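Local coordinates for protein ethylbenzene dehydrogenase alpha-subunit (PDB 2IVF) that serves as the alpha subunit of a molybdenum enzyme of the molybdopterin oxidoreductase family, binding molybdenum, two pterin guanine dinucleotide cofactors and an iron-sulfur cluster, at residues 586-589 with 590-593; 593-596 with 597-600. All coordinates share one frame; numbering follows the deposited sequence.

Overall arrangement
Contacts 1 and 2 follow each other along a single connection that leaves helix 574-583 and leads into strand 602-606, an inner strand of the six-stranded mixed sheet. Their centres lie about 11 Å apart, on the same side of the chain's centre, and Arg593 belongs to both. Contact 1 is a compact turn through 586-593, packed among helices 574-583, 546-553 and 526-540; contact 2 is a proline-rich turn through 593-600, whose prolines touch both helix 546-553 and strand 186-188, the neighbour of 602-606 in the sheet. Two successive turns thus carry the chain from helix to sheet within the molybdopterin oxidoreductase region of the protein.

Contact 1. Residues 586-589 with 590-593; sequences WWTN and DHIR
His591 meets both Thr588 and Trp587. Its imidazole lies with its edge toward Thr588, CD2 3.3 Å from Thr588 OG1 and Thr588 N in the ring plane. With CG beside its own backbone N (chi1 -60°), the histidine offers one face to Trp587, whose CE3 edge stands 3.7 Å from His591 CG in a T-shaped stack with planes at 80°. Tryptophan suits this buried place because its indole NE1 can still bond, here to Leu945 O, while its edge meets the imidazole.

The turn is drawn together by Thr588 O. Ile592 N, at 3.1 Å from Thr588 O, lies in the carbonyl plane; His591 N comes from above that plane. Thr588 OG1 also accepts a weak bond from Asp590 N. The side chains of Asn589 and Arg593 cross at about a right angle, OD1 of Asn589 4.2 Å from Arg593 CG. Asn589 O approaches Arg593 CG to 3.2 Å, close carbon-oxygen packing and not a hydrogen bond; the arginine's NE continues to a salt bridge with Asp184. Ile592 centres an inverse gamma turn, spanned by a weak Arg593 N to His591 O bond. Two N-H groups thus satisfy Thr588 O, whereas the buried Ile592 O has no partner in the model.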
ATOM      1  N   TRP A 586     -15.097 -21.549  32.470  1.00 27.54           N
ATOM      2  CA  TRP A 586     -14.251 -20.503  31.896  1.00 27.68           C
ATOM      3  C   TRP A 586     -14.851 -19.886  30.642  1.00 27.97           C
ATOM      4  O   TRP A 586     -14.499 -18.753  30.288  1.00 28.69           O
ATOM      5  CB  TRP A 586     -12.852 -21.045  31.618  1.00 27.85           C
ATOM      6  CG  TRP A 586     -12.116 -21.365  32.835  1.00 27.57           C
ATOM      7  CD1 TRP A 586     -12.436 -20.999  34.129  1.00 29.18           C
ATOM      8  CD2 TRP A 586     -10.934 -22.157  32.926  1.00 28.83           C
ATOM      9  NE1 TRP A 586     -11.520 -21.522  35.003  1.00 28.96           N
ATOM     10  CE2 TRP A 586     -10.585 -22.231  34.291  1.00 28.60           C
ATOM     11  CE3 TRP A 586     -10.137 -22.826  31.985  1.00 26.45           C
ATOM     12  CZ2 TRP A 586      -9.469 -22.934  34.731  1.00 29.84           C
ATOM     13  CZ3 TRP A 586      -9.037 -23.512  32.420  1.00 27.59           C
ATOM     14  CH2 TRP A 586      -8.707 -23.568  33.776  1.00 28.66           C
ATOM     15  N   TRP A 587     -15.716 -20.632  29.953  1.00 27.53           N
ATOM     16  CA  TRP A 587     -16.495 -20.070  28.862  1.00 28.41           C
ATOM     17  C   TRP A 587     -17.930 -20.419  29.123  1.00 29.27           C
ATOM     18  O   TRP A 587     -18.211 -21.550  29.473  1.00 29.90           O
ATOM     19  CB  TRP A 587     -16.039 -20.609  27.503  1.00 27.60           C
ATOM     20  CG  TRP A 587     -14.558 -20.383  27.314  1.00 27.07           C
ATOM     21  CD1 TRP A 587     -13.568 -21.278  27.587  1.00 26.73           C
ATOM     22  CD2 TRP A 587     -13.900 -19.169  26.910  1.00 27.74           C
ATOM     23  NE1 TRP A 587     -12.343 -20.717  27.351  1.00 27.26           N
ATOM     24  CE2 TRP A 587     -12.516 -19.430  26.908  1.00 25.78           C
ATOM     25  CE3 TRP A 587     -14.348 -17.906  26.492  1.00 26.80           C
ATOM     26  CZ2 TRP A 587     -11.575 -18.465  26.556  1.00 25.75           C
ATOM     27  CZ3 TRP A 587     -13.417 -16.959  26.128  1.00 27.16           C
ATOM     28  CH2 TRP A 587     -12.042 -17.245  26.148  1.00 25.70           C
ATOM     29  N   THR A 588     -18.815 -19.434  28.932  1.00 30.12           N
ATOM     30  CA  THR A 588     -20.250 -19.523  29.239  1.00 30.30           C
ATOM     31  C   THR A 588     -21.075 -19.444  27.959  1.00 30.74           C
ATOM     32  O   THR A 588     -20.512 -19.317  26.867  1.00 30.11           O
ATOM     33  CB  THR A 588     -20.646 -18.375  30.142  1.00 30.38           C
ATOM     34  OG1 THR A 588     -20.528 -17.138  29.427  1.00 31.05           O
ATOM     35  CG2 THR A 588     -19.750 -18.348  31.404  1.00 32.08           C
ATOM     36  N   ASN A 589     -22.404 -19.513  28.081  1.00 31.39           N
ATOM     37  CA  ASN A 589     -23.276 -19.402  26.901  1.00 31.32           C
ATOM     38  C   ASN A 589     -23.297 -18.020  26.276  1.00 30.88           C
ATOM     39  O   ASN A 589     -23.812 -17.852  25.152  1.00 31.20           O
ATOM     40  CB  ASN A 589     -24.733 -19.818  27.201  1.00 32.21           C
ATOM     41  CG  ASN A 589     -25.537 -20.193  25.885  1.00 34.63           C
ATOM     42  OD1 ASN A 589     -25.432 -19.515  24.818  1.00 40.36           O
ATOM     43  ND2 ASN A 589     -26.303 -21.272  25.965  1.00 39.63           N
ATOM     44  N   ASP A 590     -22.796 -17.008  26.981  1.00 30.19           N
ATOM     45  CA  ASP A 590     -22.698 -15.674  26.361  1.00 29.89           C
ATOM     46  C   ASP A 590     -21.448 -15.488  25.515  1.00 28.50           C
ATOM     47  O   ASP A 590     -21.318 -14.481  24.811  1.00 27.96           O
ATOM     48  CB  ASP A 590     -22.823 -14.567  27.402  1.00 31.05           C
ATOM     49  CG  ASP A 590     -24.235 -14.464  27.953  1.00 33.37           C
ATOM     50  OD1 ASP A 590     -25.158 -15.080  27.362  1.00 34.98           O
ATOM     51  OD2 ASP A 590     -24.422 -13.761  28.960  1.00 39.28           O
ATOM     52  N   HIS A 591     -20.552 -16.464  25.612  1.00 28.16           N
ATOM     53  CA  HIS A 591     -19.374 -16.614  24.734  1.00 27.47           C
ATOM     54  C   HIS A 591     -19.639 -17.563  23.574  1.00 26.97           C
ATOM     55  O   HIS A 591     -19.196 -17.359  22.476  1.00 26.35           O
ATOM     56  CB  HIS A 591     -18.168 -17.177  25.519  1.00 27.65           C
ATOM     57  CG  HIS A 591     -17.732 -16.317  26.664  1.00 27.95           C
ATOM     58  ND1 HIS A 591     -17.384 -14.994  26.499  1.00 32.03           N
ATOM     59  CD2 HIS A 591     -17.613 -16.578  27.987  1.00 28.71           C
ATOM     60  CE1 HIS A 591     -17.044 -14.486  27.674  1.00 33.34           C
ATOM     61  NE2 HIS A 591     -17.194 -15.425  28.596  1.00 31.54           N
ATOM     62  N   ILE A 592     -20.323 -18.658  23.835  1.00 26.64           N
ATOM     63  CA  ILE A 592     -20.499 -19.672  22.805  1.00 26.72           C
ATOM     64  C   ILE A 592     -21.821 -19.459  22.051  1.00 26.42           C
ATOM     65  O   ILE A 592     -22.790 -20.109  22.304  1.00 25.73           O
ATOM     66  CB  ILE A 592     -20.393 -21.069  23.413  1.00 26.73           C
ATOM     67  CG1 ILE A 592     -18.970 -21.244  23.965  1.00 27.57           C
ATOM     68  CG2 ILE A 592     -20.707 -22.143  22.331  1.00 27.29           C
ATOM     69  CD1 ILE A 592     -18.811 -22.280  25.010  1.00 26.26           C
ATOM     70  N   ARG A 593     -21.801 -18.524  21.110  1.00 26.07           N
ATOM     71  CA  ARG A 593     -22.970 -18.120  20.335  1.00 26.36           C
ATOM     72  C   ARG A 593     -22.561 -18.017  18.870  1.00 26.18           C
ATOM     73  O   ARG A 593     -21.391 -17.689  18.588  1.00 25.02           O
ATOM     74  CB  ARG A 593     -23.486 -16.741  20.781  1.00 26.16           C
ATOM     75  CG  ARG A 593     -23.901 -16.651  22.222  1.00 26.73           C
ATOM     76  CD  ARG A 593     -24.483 -15.290  22.583  1.00 27.32           C
ATOM     77  NE  ARG A 593     -25.714 -14.964  21.838  1.00 29.37           N
ATOM     78  CZ  ARG A 593     -26.131 -13.716  21.587  1.00 28.09           C
ATOM     79  NH1 ARG A 593     -25.445 -12.664  22.040  1.00 28.79           N
ATOM     80  NH2 ARG A 593     -27.238 -13.499  20.894  1.00 24.06           N
TER

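Contact 2. Residues 593-596 with 597-600; sequences RPAP and DKTP
Ala595 O accepts the hydrogen bond of this turn from Lys598 N at 2.8 Å, with an N-H...O angle of 156°. The donor stands above the carbonyl plane, and the bond closes a type I beta turn from Ala595 to Lys598, with Pro596 and Asp597 at its two corners. Proline fits the first corner because its ring holds phi at -50°, close to what a type I turn needs at that position.

Side chains pack beside this bond. In Lys598, chi1 of -59° puts CG anti to the carbonyl carbon and 3.9 Å from the methyl carbon CB of Ala595. The bend at chi2 then turns the rest of the chain away, and NZ bonds to Gln181 O; lysine therefore supplies both an apolar stem for the turn and a charged end for a carbonyl far off in the sequence. The same Ala595 CB is approached by Asp597 OD1 at 3.5 Å, a van der Waals contact that the small alanine can accommodate. Ala595 N bonds to Asp184 OD2, so the residue is held through both its N-H and its carbonyl, which lie in successive peptides.

Farther down, Pro594 packs its CB against Lys598 CB at 4.2 Å and its CG against Pro600 CG at 4.4 Å. The peptide before Pro594 is cis, a geometry that proline tolerates better than other residues, and it bends the chain sharply after Arg593. Proline suits this buried interface: it has no N-H to satisfy, and both apolar rings pack against Ile187 of strand 186-188, while the Pro594 carbonyl is met by His553 of helix 546-553. The arrangement is a type I beta turn with proline at its second position, preceded by a cis peptide bond before Pro594, that delivers the chain into strand 602-606 of the mixed sheet.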
ATOM      1  N   ARG A 593     -21.801 -18.524  21.110  1.00 26.07           N
ATOM      2  CA  ARG A 593     -22.970 -18.120  20.335  1.00 26.36           C
ATOM      3  C   ARG A 593     -22.561 -18.017  18.870  1.00 26.18           C
ATOM      4  O   ARG A 593     -21.391 -17.689  18.588  1.00 25.02           O
ATOM      5  CB  ARG A 593     -23.486 -16.741  20.781  1.00 26.16           C
ATOM      6  CG  ARG A 593     -23.901 -16.651  22.222  1.00 26.73           C
ATOM      7  CD  ARG A 593     -24.483 -15.290  22.583  1.00 27.32           C
ATOM      8  NE  ARG A 593     -25.714 -14.964  21.838  1.00 29.37           N
ATOM      9  CZ  ARG A 593     -26.131 -13.716  21.587  1.00 28.09           C
ATOM     10  NH1 ARG A 593     -25.445 -12.664  22.040  1.00 28.79           N
ATOM     11  NH2 ARG A 593     -27.238 -13.499  20.894  1.00 24.06           N
ATOM     12  N   PRO A 594     -23.484 -18.359  17.946  1.00 26.35           N
ATOM     13  CA  PRO A 594     -24.769 -18.975  18.272  1.00 26.90           C
ATOM     14  C   PRO A 594     -24.591 -20.270  19.039  1.00 27.53           C
ATOM     15  O   PRO A 594     -23.618 -20.966  18.829  1.00 27.33           O
ATOM     16  CB  PRO A 594     -25.399 -19.307  16.912  1.00 27.14           C
ATOM     17  CG  PRO A 594     -24.615 -18.629  15.890  1.00 26.36           C
ATOM     18  CD  PRO A 594     -23.311 -18.162  16.495  1.00 26.78           C
ATOM     19  N   ALA A 595     -25.526 -20.581  19.928  1.00 27.72           N
ATOM     20  CA  ALA A 595     -25.430 -21.800  20.692  1.00 28.57           C
ATOM     21  C   ALA A 595     -25.283 -22.974  19.689  1.00 29.58           C
ATOM     22  O   ALA A 595     -25.828 -22.920  18.575  1.00 29.26           O
ATOM     23  CB  ALA A 595     -26.669 -21.970  21.574  1.00 28.71           C
ATOM     24  N   PRO A 596     -24.517 -24.019  20.056  1.00 30.84           N
ATOM     25  CA  PRO A 596     -24.378 -25.216  19.199  1.00 30.78           C
ATOM     26  C   PRO A 596     -25.659 -25.852  18.690  1.00 30.87           C
ATOM     27  O   PRO A 596     -25.639 -26.490  17.647  1.00 31.09           O
ATOM     28  CB  PRO A 596     -23.595 -26.171  20.098  1.00 30.65           C
ATOM     29  CG  PRO A 596     -22.672 -25.224  20.821  1.00 31.46           C
ATOM     30  CD  PRO A 596     -23.653 -24.139  21.246  1.00 30.94           C
ATOM     31  N   ASP A 597     -26.772 -25.693  19.390  1.00 30.92           N
ATOM     32  CA  ASP A 597     -28.016 -26.252  18.890  1.00 31.33           C
ATOM     33  C   ASP A 597     -28.842 -25.231  18.107  1.00 31.34           C
ATOM     34  O   ASP A 597     -29.945 -25.518  17.697  1.00 31.50           O
ATOM     35  CB  ASP A 597     -28.836 -26.889  20.022  1.00 31.87           C
ATOM     36  CG  ASP A 597     -29.077 -25.943  21.182  1.00 33.77           C
ATOM     37  OD1 ASP A 597     -28.693 -24.747  21.115  1.00 33.57           O
ATOM     38  OD2 ASP A 597     -29.662 -26.410  22.171  1.00 38.00           O
ATOM     39  N   LYS A 598     -28.320 -24.032  17.895  1.00 30.98           N
ATOM     40  CA  LYS A 598     -28.959 -23.103  16.986  1.00 31.09           C
ATOM     41  C   LYS A 598     -28.262 -23.230  15.617  1.00 31.48           C
ATOM     42  O   LYS A 598     -27.135 -23.743  15.519  1.00 31.16           O
ATOM     43  CB  LYS A 598     -28.810 -21.661  17.510  1.00 31.41           C
ATOM     44  CG  LYS A 598     -29.420 -21.424  18.898  1.00 30.78           C
ATOM     45  CD  LYS A 598     -30.940 -21.565  18.884  1.00 31.93           C
ATOM     46  CE  LYS A 598     -31.553 -21.214  20.242  1.00 31.60           C
ATOM     47  NZ  LYS A 598     -33.023 -21.386  20.223  1.00 29.71           N
ATOM     48  N   THR A 599     -28.921 -22.734  14.578  1.00 31.23           N
ATOM     49  CA  THR A 599     -28.360 -22.705  13.231  1.00 30.65           C
ATOM     50  C   THR A 599     -28.255 -21.270  12.763  1.00 30.01           C
ATOM     51  O   THR A 599     -29.266 -20.565  12.698  1.00 30.57           O
ATOM     52  CB  THR A 599     -29.299 -23.374  12.231  1.00 30.99           C
ATOM     53  OG1 THR A 599     -29.812 -24.570  12.792  1.00 31.72           O
ATOM     54  CG2 THR A 599     -28.575 -23.679  10.949  1.00 31.76           C
ATOM     55  N   PRO A 600     -27.057 -20.829  12.405  1.00 28.96           N
ATOM     56  CA  PRO A 600     -26.999 -19.510  11.786  1.00 28.33           C
ATOM     57  C   PRO A 600     -27.865 -19.493  10.522  1.00 27.64           C
ATOM     58  O   PRO A 600     -27.833 -20.466   9.757  1.00 27.15           O
ATOM     59  CB  PRO A 600     -25.525 -19.341  11.416  1.00 28.72           C
ATOM     60  CG  PRO A 600     -24.823 -20.521  11.874  1.00 29.31           C
ATOM     61  CD  PRO A 600     -25.748 -21.493  12.480  1.00 29.10           C
TER